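Local atomic coordinates of putative sugar ABC transport system, substrate-binding protein (PDB entry 5IX8), a protein that probably binds a sugar as the periplasmic substrate-binding component of an ABC transport system. Residues N28-V38 and D310-I318; V75-S86 and G99-N110. All coordinates share one frame; numbering follows the deposited sequence.

Contact 1: residues N28-V38 and D310-I318; sequences NFYKGIAYGIV and DYPPQGWSI
Tyr-35 and Trp-316 form the aromatic part of this contact. They meet edge-to-face: the edge of the Tyr-35 ring, led by CD1, is directed at the face of the indole. The centroids of the Tyr-35 ring and the Trp-316 five-membered ring are 4.8 Å apart and the planes stand at 76°. With CG anti to the backbone N (chi1 170°), the Tyr-35 ring extends from the helix with its edge toward Trp-316 and one face toward Pro-313. Its CB makes a CH-pi contact over the six-membered ring of Trp-316. A second CH-pi contact covers one face of Tyr-35, where CD of Pro-313 lies 3.4 Å from the ring centroid.

Van der Waals packing continues along the helix. CG of Lys-31 lies at the indole edge, 3.8 Å from CZ3 of Trp-316. CH2 of Trp-316 reaches the backbone N of Tyr-35 at 3.6 Å. The Pro-312 ring packs on the backbone at Gly-32, where no side chain intervenes. In this bilobed periplasmic binding protein fold, the last modelled residues, 310-318, run along helix 28-43 of the first lobe. Tyr-35 also touches Val-255 and Arg-259 of helix 254-270.

No direct hydrogen bond joins the two segments. One water donates to O of Asn-28 and O of Asp-310, each at 2.7 Å. Another accepts from NZ of Lys-31 and donates to O of Trp-316. The Lys-31 chain is bent at chi3 (-57°) on its way to this water. ND2 of Asn-28 lies 3.4 Å from CD1 of Tyr-311, but hydrogen-bonds to O of Met-233.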
loop_
_atom_site.group_PDB
_atom_site.type_symbol
_atom_site.label_atom_id
_atom_site.label_comp_id
_atom_site.label_asym_id
_atom_site.label_seq_id
_atom_site.Cartn_x
_atom_site.Cartn_y
_atom_site.Cartn_z
ATOM N N ASN A 28 -6.448 -1.956 -6.499
ATOM C CA ASN A 28 -7.280 -1.015 -5.775
ATOM C C ASN A 28 -6.488 -0.085 -4.883
ATOM O O ASN A 28 -7.086 0.825 -4.293
ATOM C CB ASN A 28 -8.314 -1.743 -4.907
ATOM C CG ASN A 28 -9.461 -2.255 -5.719
ATOM O OD1 ASN A 28 -9.720 -1.741 -6.821
ATOM N ND2 ASN A 28 -10.157 -3.277 -5.209
ATOM N N PHE A 29 -5.179 -0.295 -4.733
ATOM C CA PHE A 29 -4.480 0.455 -3.693
ATOM C C PHE A 29 -4.153 1.865 -4.159
ATOM O O PHE A 29 -4.667 2.839 -3.603
ATOM C CB PHE A 29 -3.212 -0.288 -3.253
ATOM C CG PHE A 29 -2.425 0.443 -2.185
ATOM C CD1 PHE A 29 -2.982 0.647 -0.922
ATOM C CD2 PHE A 29 -1.168 0.979 -2.459
ATOM C CE1 PHE A 29 -2.288 1.336 0.082
ATOM C CE2 PHE A 29 -0.444 1.651 -1.452
ATOM C CZ PHE A 29 -1.012 1.826 -0.178
ATOM N N TYR A 30 -3.251 2.011 -5.133
ATOM C CA TYR A 30 -2.975 3.378 -5.583
ATOM C C TYR A 30 -4.195 4.002 -6.230
ATOM O O TYR A 30 -4.395 5.226 -6.126
ATOM C CB TYR A 30 -1.804 3.427 -6.578
ATOM C CG TYR A 30 -0.554 2.749 -6.051
ATOM C CD1 TYR A 30 0.194 3.314 -5.011
ATOM C CD2 TYR A 30 -0.098 1.558 -6.604
ATOM C CE1 TYR A 30 1.344 2.673 -4.520
ATOM C CE2 TYR A 30 1.064 0.909 -6.085
ATOM C CZ TYR A 30 1.767 1.491 -5.059
ATOM O OH TYR A 30 2.881 0.904 -4.525
ATOM N N LYS A 31 -5.007 3.198 -6.920
ATOM C CA LYS A 31 -6.222 3.756 -7.510
ATOM C C LYS A 31 -7.172 4.246 -6.418
ATOM O O LYS A 31 -7.820 5.286 -6.569
ATOM C CB LYS A 31 -6.897 2.711 -8.427
ATOM C CG LYS A 31 -8.007 3.300 -9.271
ATOM C CD LYS A 31 -8.846 2.222 -10.007
ATOM C CE LYS A 31 -7.983 1.379 -10.858
ATOM N NZ LYS A 31 -8.723 0.296 -11.579
ATOM N N GLY A 32 -7.250 3.516 -5.295
ATOM C CA GLY A 32 -7.990 4.010 -4.139
ATOM C C GLY A 32 -7.458 5.328 -3.602
ATOM O O GLY A 32 -8.226 6.247 -3.282
ATOM N N ILE A 33 -6.140 5.429 -3.441
ATOM C CA ILE A 33 -5.573 6.694 -2.993
ATOM C C ILE A 33 -5.974 7.818 -3.936
ATOM O O ILE A 33 -6.436 8.887 -3.500
ATOM C CB ILE A 33 -4.046 6.589 -2.867
ATOM C CG1 ILE A 33 -3.675 5.531 -1.832
ATOM C CG2 ILE A 33 -3.479 7.967 -2.559
ATOM C CD1 ILE A 33 -2.189 5.287 -1.769
ATOM N N ALA A 34 -5.839 7.580 -5.247
ATOM C CA ALA A 34 -6.186 8.605 -6.234
ATOM C C ALA A 34 -7.663 8.976 -6.149
ATOM O O ALA A 34 -7.998 10.161 -6.153
ATOM C CB ALA A 34 -5.839 8.140 -7.649
ATOM N N TYR A 35 -8.550 7.972 -6.025
ATOM C CA TYR A 35 -9.975 8.250 -5.841
ATOM C C TYR A 35 -10.223 9.070 -4.565
ATOM O O TYR A 35 -11.004 10.033 -4.570
ATOM C CB TYR A 35 -10.781 6.945 -5.789
ATOM C CG TYR A 35 -12.189 7.233 -5.359
ATOM C CD1 TYR A 35 -13.077 7.864 -6.233
ATOM C CD2 TYR A 35 -12.624 6.934 -4.061
ATOM C CE1 TYR A 35 -14.358 8.196 -5.809
ATOM C CE2 TYR A 35 -13.906 7.260 -3.635
ATOM C CZ TYR A 35 -14.774 7.883 -4.536
ATOM O OH TYR A 35 -16.070 8.204 -4.179
ATOM N N GLY A 36 -9.595 8.677 -3.447
ATOM C CA GLY A 36 -9.816 9.404 -2.197
ATOM C C GLY A 36 -9.381 10.845 -2.312
ATOM O O GLY A 36 -10.066 11.754 -1.828
ATOM N N ILE A 37 -8.257 11.085 -3.003
ATOM C CA ILE A 37 -7.820 12.467 -3.202
ATOM C C ILE A 37 -8.826 13.240 -4.050
ATOM O O ILE A 37 -9.232 14.362 -3.706
ATOM C CB ILE A 37 -6.422 12.497 -3.843
ATOM C CG1 ILE A 37 -5.385 11.950 -2.839
ATOM C CG2 ILE A 37 -6.064 13.931 -4.252
ATOM C CD1 ILE A 37 -3.983 11.825 -3.470
ATOM N N VAL A 38 -9.199 12.677 -5.198
ATOM C CA VAL A 38 -10.093 13.382 -6.132
ATOM C C VAL A 38 -11.460 13.631 -5.501
ATOM O O VAL A 38 -12.020 14.743 -5.566
ATOM C CB VAL A 38 -10.207 12.571 -7.431
ATOM C CG1 VAL A 38 -11.349 13.130 -8.296
ATOM C CG2 VAL A 38 -8.883 12.616 -8.159
ATOM N N ASP A 310 -11.651 0.834 1.127
ATOM C CA ASP A 310 -10.598 0.206 0.333
ATOM C C ASP A 310 -10.906 0.075 -1.156
ATOM O O ASP A 310 -9.969 -0.089 -1.950
ATOM C CB ASP A 310 -10.308 -1.213 0.817
ATOM C CG ASP A 310 -10.030 -1.304 2.296
ATOM O OD1 ASP A 310 -10.332 -0.362 3.095
ATOM O OD2 ASP A 310 -9.524 -2.378 2.654
ATOM N N TYR A 311 -12.166 0.081 -1.555
ATOM C CA TYR A 311 -12.527 -0.019 -2.965
ATOM C C TYR A 311 -12.882 1.355 -3.492
ATOM O O TYR A 311 -13.790 2.006 -2.925
ATOM C CB TYR A 311 -13.746 -0.926 -3.170
ATOM C CG TYR A 311 -13.616 -2.407 -2.847
ATOM C CD1 TYR A 311 -12.385 -3.006 -2.640
ATOM C CD2 TYR A 311 -14.748 -3.198 -2.755
ATOM C CE1 TYR A 311 -12.303 -4.369 -2.357
ATOM C CE2 TYR A 311 -14.682 -4.529 -2.452
ATOM C CZ TYR A 311 -13.465 -5.120 -2.249
ATOM O OH TYR A 311 -13.435 -6.472 -1.947
ATOM N N PRO A 312 -12.281 1.818 -4.581
ATOM C CA PRO A 312 -12.882 2.931 -5.318
ATOM C C PRO A 312 -14.202 2.468 -5.909
ATOM O O PRO A 312 -14.440 1.261 -6.038
ATOM C CB PRO A 312 -11.855 3.249 -6.419
ATOM C CG PRO A 312 -10.701 2.268 -6.228
ATOM C CD PRO A 312 -11.187 1.178 -5.332
ATOM N N PRO A 313 -15.083 3.380 -6.270
ATOM C CA PRO A 313 -16.397 2.967 -6.780
ATOM C C PRO A 313 -16.253 2.142 -8.042
ATOM O O PRO A 313 -15.333 2.354 -8.839
ATOM C CB PRO A 313 -17.102 4.295 -7.066
ATOM C CG PRO A 313 -16.345 5.288 -6.215
ATOM C CD PRO A 313 -14.940 4.834 -6.222
ATOM N N GLN A 314 -17.170 1.172 -8.207
ATOM C CA GLN A 314 -17.168 0.404 -9.438
ATOM C C GLN A 314 -17.375 1.379 -10.558
ATOM O O GLN A 314 -18.282 2.226 -10.499
ATOM C CB GLN A 314 -18.265 -0.655 -9.507
ATOM C CG GLN A 314 -18.296 -1.366 -10.924
ATOM C CD GLN A 314 -17.144 -2.401 -11.126
ATOM O OE1 GLN A 314 -16.493 -2.476 -12.201
ATOM N NE2 GLN A 314 -16.914 -3.207 -10.100
ATOM N N GLY A 315 -16.514 1.297 -11.550
ATOM C CA GLY A 315 -16.671 2.147 -12.684
ATOM C C GLY A 315 -15.974 3.464 -12.572
ATOM O O GLY A 315 -16.046 4.258 -13.520
ATOM N N TRP A 316 -15.293 3.731 -11.456
ATOM C CA TRP A 316 -14.499 4.950 -11.356
ATOM C C TRP A 316 -13.175 4.786 -12.090
ATOM O O TRP A 316 -12.503 3.763 -11.957
ATOM C CB TRP A 316 -14.211 5.304 -9.896
ATOM C CG TRP A 316 -13.524 6.664 -9.783
ATOM C CD1 TRP A 316 -14.131 7.871 -9.754
ATOM C CD2 TRP A 316 -12.113 6.925 -9.685
ATOM N NE1 TRP A 316 -13.199 8.875 -9.654
ATOM C CE2 TRP A 316 -11.953 8.322 -9.602
ATOM C CE3 TRP A 316 -10.984 6.117 -9.610
ATOM C CZ2 TRP A 316 -10.705 8.929 -9.459
ATOM C CZ3 TRP A 316 -9.751 6.716 -9.511
ATOM C CH2 TRP A 316 -9.615 8.102 -9.415
ATOM N N SER A 317 -12.797 5.809 -12.848
ATOM C CA SER A 317 -11.452 5.935 -13.399
ATOM C C SER A 317 -11.121 7.419 -13.482
ATOM O O SER A 317 -11.996 8.275 -13.356
ATOM C CB SER A 317 -11.332 5.280 -14.776
ATOM O OG SER A 317 -12.204 5.905 -15.701
ATOM N N ILE A 318 -9.854 7.738 -13.689
ATOM C CA ILE A 318 -9.525 9.155 -13.724
ATOM C C ILE A 318 -8.946 9.578 -15.070
ATOM O O ILE A 318 -8.100 8.886 -15.626
ATOM C CB ILE A 318 -8.575 9.528 -12.555
ATOM C CG1 ILE A 318 -8.315 11.033 -12.535
ATOM C CG2 ILE A 318 -7.260 8.743 -12.613
ATOM C CD1 ILE A 318 -9.575 11.868 -12.389
HETATM O O HOH W 1 -7.647 1.355 -1.730
HETATM O O HOH W 2 -11.198 1.553 -12.399
#

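Contact 2: residues V75-S86 and G99-N110; sequences VDYAVLSPAAYS and GIKTISAGIPVN
Leu-80 O is gripped by two donors, the backbone N of Ala-105 at 2.9 Å and a water. The Ala-105 N-H comes from above the carbonyl plane, 40° out of it. The water also donates to O of Ile-107 and accepts from OG of Ser-104, which is also hydrogen-bonded to OH of Tyr-286. The water so ties the strand end to the following loop. The contact joins the parallel strands 77-80 and 101-105 of a beta-alpha-beta unit, with helix 89-97 as the crossover. They are neighbours in the parallel sheet of one lobe of the Rossmann-like periplasmic binding protein fold.

In the middle of the ladder the bonds are short. N of Ile-103 donates to O of Ala-78 at 2.7 Å, and the N-H...O angle of 170° makes this bond nearly straight. N of Ala-78 and N of Leu-80 donate back to O of Lys-101 and O of Ile-103. At the start of the ladder, Lys-101 N to Asp-76 O is weak. Beyond its far end, OG of Ser-81 donates to O of Ala-105.

Tyr-77, Val-79, Lys-101 and Ile-103 share the sheet face toward helix 254-270. Lys-101 and Tyr-77 run side by side on this face. NZ of Lys-101 forms a salt bridge with Glu-268 of that helix, and OH of Tyr-77 hydrogen-bonds to the same carboxylate. CD1 of Ile-103 meets CD2 of Tyr-77 at 3.7 Å. On the other face, CG2 of Thr-102 packs on CB of Leu-80.

After the strands, Pro-82 packs against Ile-107 and Val-109. Asn-110 N donates to Tyr-85 O. The Asn-110 amide is parallel to the Tyr-85 ring, and CB of Asn-110 sits over the ring centre, 3.4 Å from the centroid. ND2 of Asn-110 donates to OG of Ser-86 at 3.1 Å, in the amide plane.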
loop_
_atom_site.group_PDB
_atom_site.type_symbol
_atom_site.label_atom_id
_atom_site.label_comp_id
_atom_site.label_asym_id
_atom_site.label_seq_id
_atom_site.Cartn_x
_atom_site.Cartn_y
_atom_site.Cartn_z
ATOM N N VAL A 75 1.519 23.739 -8.964
ATOM C CA VAL A 75 0.911 23.042 -7.843
ATOM C C VAL A 75 1.501 23.554 -6.527
ATOM O O VAL A 75 2.602 24.104 -6.471
ATOM C CB VAL A 75 1.075 21.521 -7.977
ATOM C CG1 VAL A 75 0.628 21.038 -9.351
ATOM C CG2 VAL A 75 2.471 21.093 -7.681
ATOM N N ASP A 76 0.733 23.394 -5.459
ATOM C CA ASP A 76 1.196 23.729 -4.116
ATOM C C ASP A 76 1.794 22.537 -3.392
ATOM O O ASP A 76 2.754 22.700 -2.619
ATOM C CB ASP A 76 0.032 24.307 -3.304
ATOM C CG ASP A 76 -0.533 25.572 -3.956
ATOM O OD1 ASP A 76 0.177 26.588 -3.929
ATOM O OD2 ASP A 76 -1.648 25.565 -4.506
ATOM N N TYR A 77 1.285 21.343 -3.676
ATOM C CA TYR A 77 1.794 20.095 -3.129
ATOM C C TYR A 77 1.885 19.076 -4.239
ATOM O O TYR A 77 0.979 18.964 -5.073
ATOM C CB TYR A 77 0.910 19.507 -2.025
ATOM C CG TYR A 77 0.789 20.434 -0.858
ATOM C CD1 TYR A 77 -0.162 21.434 -0.852
ATOM C CD2 TYR A 77 1.631 20.318 0.248
ATOM C CE1 TYR A 77 -0.253 22.314 0.203
ATOM C CE2 TYR A 77 1.527 21.193 1.319
ATOM C CZ TYR A 77 0.585 22.188 1.286
ATOM O OH TYR A 77 0.490 23.084 2.323
ATOM N N ALA A 78 2.964 18.313 -4.221
ATOM C CA ALA A 78 3.073 17.090 -4.999
ATOM C C ALA A 78 2.762 15.933 -4.078
ATOM O O ALA A 78 3.221 15.925 -2.941
ATOM C CB ALA A 78 4.497 16.948 -5.549
ATOM N N VAL A 79 1.978 14.965 -4.547
ATOM C CA VAL A 79 1.660 13.765 -3.779
ATOM C C VAL A 79 2.319 12.590 -4.488
ATOM O O VAL A 79 2.107 12.401 -5.685
ATOM C CB VAL A 79 0.137 13.559 -3.677
ATOM C CG1 VAL A 79 -0.197 12.264 -2.910
ATOM C CG2 VAL A 79 -0.522 14.785 -3.056
ATOM N N LEU A 80 3.126 11.815 -3.762
ATOM C CA LEU A 80 4.054 10.870 -4.364
ATOM C C LEU A 80 3.894 9.489 -3.737
ATOM O O LEU A 80 4.042 9.344 -2.521
ATOM C CB LEU A 80 5.499 11.357 -4.174
ATOM C CG LEU A 80 6.582 10.353 -4.551
ATOM C CD1 LEU A 80 6.477 10.013 -6.059
ATOM C CD2 LEU A 80 7.968 10.932 -4.144
ATOM N N SER A 81 3.606 8.487 -4.570
ATOM C CA SER A 81 3.842 7.074 -4.254
ATOM C C SER A 81 4.953 6.612 -5.177
ATOM O O SER A 81 4.718 6.495 -6.386
ATOM C CB SER A 81 2.590 6.225 -4.477
ATOM O OG SER A 81 1.508 6.650 -3.678
ATOM N N PRO A 82 6.156 6.342 -4.680
ATOM C CA PRO A 82 7.315 6.217 -5.575
ATOM C C PRO A 82 7.483 4.827 -6.174
ATOM O O PRO A 82 7.134 3.808 -5.580
ATOM C CB PRO A 82 8.494 6.554 -4.647
ATOM C CG PRO A 82 8.044 5.978 -3.316
ATOM C CD PRO A 82 6.538 6.261 -3.255
ATOM N N ALA A 83 8.069 4.802 -7.364
ATOM C CA ALA A 83 8.351 3.548 -8.057
ATOM C C ALA A 83 9.607 2.849 -7.543
ATOM O O ALA A 83 9.926 1.745 -8.001
ATOM C CB ALA A 83 8.483 3.792 -9.557
ATOM N N ALA A 84 10.336 3.479 -6.642
ATOM C CA ALA A 84 11.463 2.871 -5.956
ATOM C C ALA A 84 11.631 3.624 -4.654
ATOM O O ALA A 84 11.221 4.783 -4.542
ATOM C CB ALA A 84 12.757 2.968 -6.763
ATOM N N TYR A 85 12.266 2.973 -3.675
ATOM C CA TYR A 85 12.430 3.615 -2.371
ATOM C C TYR A 85 13.391 4.791 -2.463
ATOM O O TYR A 85 13.109 5.877 -1.939
ATOM C CB TYR A 85 12.926 2.612 -1.339
ATOM C CG TYR A 85 13.062 3.157 0.081
ATOM C CD1 TYR A 85 11.964 3.746 0.751
ATOM C CD2 TYR A 85 14.262 3.029 0.782
ATOM C CE1 TYR A 85 12.065 4.195 2.084
ATOM C CE2 TYR A 85 14.365 3.455 2.091
ATOM C CZ TYR A 85 13.271 4.051 2.745
ATOM O OH TYR A 85 13.424 4.465 4.042
ATOM N N SER A 86 14.529 4.589 -3.119
ATOM C CA SER A 86 15.631 5.545 -3.113
ATOM C C SER A 86 15.723 6.317 -4.424
ATOM O O SER A 86 15.277 5.863 -5.483
ATOM C CB SER A 86 16.965 4.839 -2.824
ATOM O OG SER A 86 16.966 4.280 -1.510
ATOM N N GLY A 99 9.048 26.245 -3.457
ATOM C CA GLY A 99 7.851 26.408 -2.652
ATOM C C GLY A 99 6.828 25.296 -2.752
ATOM O O GLY A 99 5.697 25.473 -2.271
ATOM N N ILE A 100 7.179 24.152 -3.334
ATOM C CA ILE A 100 6.262 23.030 -3.493
ATOM C C ILE A 100 6.661 21.944 -2.516
ATOM O O ILE A 100 7.753 21.378 -2.625
ATOM C CB ILE A 100 6.274 22.488 -4.924
ATOM C CG1 ILE A 100 5.844 23.598 -5.892
ATOM C CG2 ILE A 100 5.343 21.266 -5.036
ATOM C CD1 ILE A 100 5.901 23.187 -7.338
ATOM N N LYS A 101 5.772 21.642 -1.577
ATOM C CA LYS A 101 5.997 20.592 -0.594
ATOM C C LYS A 101 5.515 19.264 -1.168
ATOM O O LYS A 101 4.620 19.223 -2.021
ATOM C CB LYS A 101 5.262 20.911 0.718
ATOM C CG LYS A 101 5.829 22.134 1.360
ATOM C CD LYS A 101 5.139 22.456 2.675
ATOM C CE LYS A 101 5.763 23.707 3.296
ATOM N NZ LYS A 101 5.439 23.759 4.741
ATOM N N THR A 102 6.141 18.179 -0.727
ATOM C CA THR A 102 5.829 16.852 -1.236
ATOM C C THR A 102 5.233 16.021 -0.110
ATOM O O THR A 102 5.773 15.989 1.003
ATOM C CB THR A 102 7.074 16.157 -1.814
ATOM O OG1 THR A 102 7.555 16.925 -2.920
ATOM C CG2 THR A 102 6.689 14.795 -2.363
ATOM N N ILE A 103 4.116 15.374 -0.403
ATOM C CA ILE A 103 3.409 14.520 0.542
ATOM C C ILE A 103 3.614 13.078 0.112
ATOM O O ILE A 103 3.359 12.726 -1.047
ATOM C CB ILE A 103 1.908 14.864 0.585
ATOM C CG1 ILE A 103 1.726 16.334 1.010
ATOM C CG2 ILE A 103 1.125 13.883 1.506
ATOM C CD1 ILE A 103 0.284 16.892 0.760
ATOM N N SER A 104 4.024 12.239 1.054
ATOM C CA SER A 104 4.184 10.804 0.805
ATOM C C SER A 104 2.840 10.110 0.954
ATOM O O SER A 104 2.150 10.316 1.960
ATOM C CB SER A 104 5.189 10.238 1.822
ATOM O OG SER A 104 5.170 8.817 1.894
ATOM N N ALA A 105 2.451 9.293 -0.044
ATOM C CA ALA A 105 1.170 8.590 -0.010
ATOM C C ALA A 105 1.363 7.083 -0.051
ATOM O O ALA A 105 2.027 6.563 -0.958
ATOM C CB ALA A 105 0.300 9.031 -1.186
ATOM N N GLY A 106 0.764 6.377 0.925
ATOM C CA GLY A 106 0.607 4.927 0.876
ATOM C C GLY A 106 1.812 4.075 1.229
ATOM O O GLY A 106 1.668 3.062 1.916
ATOM N N ILE A 107 2.988 4.440 0.732
ATOM C CA ILE A 107 4.204 3.648 0.940
ATOM C C ILE A 107 5.372 4.578 1.236
ATOM O O ILE A 107 5.379 5.748 0.830
ATOM C CB ILE A 107 4.523 2.786 -0.294
ATOM C CG1 ILE A 107 4.286 3.617 -1.576
ATOM C CG2 ILE A 107 3.634 1.524 -0.281
ATOM C CD1 ILE A 107 5.041 3.086 -2.772
ATOM N N PRO A 108 6.386 4.076 1.963
ATOM C CA PRO A 108 7.516 4.934 2.354
ATOM C C PRO A 108 8.360 5.379 1.159
ATOM O O PRO A 108 8.520 4.650 0.173
ATOM C CB PRO A 108 8.364 4.027 3.253
ATOM C CG PRO A 108 7.530 2.886 3.611
ATOM C CD PRO A 108 6.495 2.718 2.526
ATOM N N VAL A 109 8.940 6.577 1.268
ATOM C CA VAL A 109 9.965 7.007 0.325
ATOM C C VAL A 109 11.190 7.472 1.117
ATOM O O VAL A 109 11.083 8.024 2.226
ATOM C CB VAL A 109 9.420 8.098 -0.638
ATOM C CG1 VAL A 109 8.997 9.343 0.106
ATOM C CG2 VAL A 109 10.404 8.425 -1.748
ATOM N N ASN A 110 12.373 7.246 0.539
ATOM C CA ASN A 110 13.637 7.516 1.223
ATOM C C ASN A 110 14.067 8.968 1.013
ATOM O O ASN A 110 15.038 9.272 0.311
ATOM C CB ASN A 110 14.694 6.553 0.710
ATOM C CG ASN A 110 15.891 6.484 1.603
ATOM O OD1 ASN A 110 15.860 6.916 2.763
ATOM N ND2 ASN A 110 16.977 5.959 1.060
HETATM O O HOH W 3 3.501 24.424 -0.812
HETATM O O HOH W 4 5.733 8.021 -0.502
HETATM O O HOH W 5 13.995 8.559 -2.304
#

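Overall arrangement
Contact 2 is largely buried and belongs to the sheet of one lobe. Contact 1 is partly buried and lays the C-terminal tail on a helix of the same lobe. Backbone hydrogen bonds dominate contact 2. Contact 1 has none across its segments and relies on rings, prolines and two bridging waters. Helix 254-270 is common to both: Tyr-35 of contact 1 and Val-79 and Ile-103 of contact 2 touch it. The two contacts also meet directly. CD1 of Ile-37 packs on CG1 of Val-79 at 3.9 Å, and OH of Tyr-30 lies 3.5 Å from CD1 of Ile-107. Their centres are about 18 Å apart.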